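Local coordinates for periplasmic branched-chain amino acid-binding protein (Burkholderia mallei, PDB 3I09) that probably captures branched-chain amino acids or related small carboxylates in the periplasm for an ABC transporter, and holds acetoacetate in this crystal, at residues 251-255 with 275-281. Residues are numbered along the deposited sequence; the frame is centred on the assembly and turned at random.
Sequences DSWYW and MPSSLQA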
# COMPACT_ATOMS: atom_id res chain seq x y z
N ASP A 251 -2.44 1.16 9.17
CA ASP A 251 -1.43 1.77 8.26
C ASP A 251 -0.05 1.31 8.67
O ASP A 251 0.13 0.79 9.76
CB ASP A 251 -1.53 3.30 8.23
CG ASP A 251 -1.01 3.93 6.85
OD1 ASP A 251 -0.29 3.26 6.06
OD2 ASP A 251 -1.40 5.09 6.52
N SER A 252 0.94 1.50 7.80
CA SER A 252 2.29 1.03 8.10
C SER A 252 3.21 2.08 8.66
O SER A 252 4.30 1.74 9.11
CB SER A 252 2.93 0.43 6.83
OG SER A 252 3.21 1.44 5.87
N TRP A 253 2.84 3.35 8.57
CA TRP A 253 3.75 4.46 8.93
C TRP A 253 2.95 5.73 9.02
O TRP A 253 1.94 5.90 8.31
CB TRP A 253 4.81 4.61 7.85
CG TRP A 253 5.90 5.58 8.13
CD1 TRP A 253 7.08 5.30 8.76
CD2 TRP A 253 5.95 6.95 7.75
NE1 TRP A 253 7.87 6.43 8.80
CE2 TRP A 253 7.20 7.46 8.17
CE3 TRP A 253 5.07 7.81 7.09
CZ2 TRP A 253 7.57 8.80 7.98
CZ3 TRP A 253 5.47 9.13 6.84
CH2 TRP A 253 6.68 9.61 7.31
N TYR A 254 3.36 6.61 9.94
CA TYR A 254 2.73 7.92 10.05
C TYR A 254 3.80 8.91 10.48
O TYR A 254 4.72 8.59 11.30
CB TYR A 254 1.49 7.94 10.98
CG TYR A 254 1.73 7.52 12.41
CD1 TYR A 254 2.01 6.20 12.74
CD2 TYR A 254 1.68 8.45 13.45
CE1 TYR A 254 2.23 5.81 14.06
CE2 TYR A 254 1.89 8.07 14.76
CZ TYR A 254 2.17 6.76 15.06
OH TYR A 254 2.40 6.40 16.36
N TRP A 255 3.70 10.10 9.88
CA TRP A 255 4.76 11.10 9.99
C TRP A 255 5.07 11.48 11.43
O TRP A 255 6.22 11.78 11.76
CB TRP A 255 4.39 12.34 9.14
CG TRP A 255 3.26 13.13 9.69
CD1 TRP A 255 1.91 12.99 9.43
CD2 TRP A 255 3.38 14.19 10.61
NE1 TRP A 255 1.20 13.93 10.14
CE2 TRP A 255 2.08 14.66 10.90
CE3 TRP A 255 4.48 14.79 11.25
CZ2 TRP A 255 1.84 15.72 11.79
CZ3 TRP A 255 4.24 15.82 12.17
CH2 TRP A 255 2.94 16.29 12.41
N MSE A 275 2.54 16.61 4.08
CA MSE A 275 3.11 15.52 4.87
C MSE A 275 3.10 14.30 3.97
O MSE A 275 2.15 14.12 3.21
CB MSE A 275 2.27 15.18 6.10
CG MSE A 275 2.39 16.12 7.23
SE MSE A 275 4.14 16.14 7.98
CE MSE A 275 3.83 17.65 9.19
N PRO A 276 4.11 13.44 4.08
CA PRO A 276 4.11 12.24 3.26
C PRO A 276 3.15 11.18 3.78
O PRO A 276 2.94 11.03 4.98
CB PRO A 276 5.56 11.73 3.36
CG PRO A 276 6.00 12.21 4.73
CD PRO A 276 5.36 13.57 4.86
N SER A 277 2.60 10.41 2.86
CA SER A 277 1.87 9.20 3.20
C SER A 277 2.84 8.06 3.49
O SER A 277 4.06 8.14 3.21
CB SER A 277 0.99 8.73 2.03
OG SER A 277 1.78 8.16 0.96
N SER A 278 2.31 6.97 4.02
CA SER A 278 3.10 5.77 4.25
C SER A 278 3.71 5.18 2.93
O SER A 278 4.78 4.58 2.96
CB SER A 278 2.25 4.71 4.98
OG SER A 278 1.14 4.31 4.18
N LEU A 279 3.05 5.40 1.79
CA LEU A 279 3.60 4.95 0.51
C LEU A 279 4.82 5.73 0.10
O LEU A 279 5.78 5.18 -0.40
CB LEU A 279 2.52 4.99 -0.58
CG LEU A 279 1.22 4.27 -0.29
CD1 LEU A 279 0.31 4.37 -1.50
CD2 LEU A 279 1.43 2.79 0.12
N GLN A 280 4.76 7.06 0.24
CA GLN A 280 5.87 7.92 -0.11
C GLN A 280 7.10 7.64 0.77
O GLN A 280 8.22 7.53 0.26
CB GLN A 280 5.39 9.38 -0.09
CG GLN A 280 4.44 9.67 -1.28
CD GLN A 280 3.33 10.66 -1.04
OE1 GLN A 280 3.08 11.12 0.09
NE2 GLN A 280 2.65 11.03 -2.14
N ALA A 281 6.87 7.45 2.07
CA ALA A 281 7.91 6.96 3.00
C ALA A 281 8.50 5.62 2.59
O ALA A 281 9.73 5.44 2.49
CB ALA A 281 7.34 6.88 4.46
O HOH W 1 -0.65 7.28 5.05
O HOH W 2 1.54 1.48 3.80
O HOH W 3 1.98 10.22 7.50
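In this type I periplasmic binding protein, the N-terminal end of helix 278-297, with its capping box, packs against the loop leaving strand 248-251. S278, in the first turn, gives its OG proton to D251 OD1 at 2.6 Å, meeting the syn side of the carboxylate 18° out of plane. The same oxygen takes S252 N on its anti side, while OD2 accepts from a water that in turn receives S278 N. A second water joins S278 OG to S252 OG, which also bonds Y318.

Next along the loop, W253 lays its indole against the first turn of the helix, CG anti to the backbone N (chi1 -173°). A281 CB sits squarely over the six-membered ring, 3.5 Å from its centroid, a CH-pi contact; P276 O lies at the ring edge, and W253 NE1 bonds to F317 O. In the conformer described, one of two modelled, selenomethionine M275 bends at chi2 across one face of W255: SE makes a Met-aromatic contact 3.7 Å from the five-membered ring centroid, CE a CH-pi contact 3.4 Å from the six-membered one.

S277 OG, about 9 Å from the bound acetoacetic acid, accepts Q280 N at 3.3 Å and also bonds I20 O of the ligand pocket; S277 N returns a nearly straight bond to Q280 OE1 (173°). With two protein donors on OD1 and a helix N-terminus close by, buried D251 is probably stabilised as the anion.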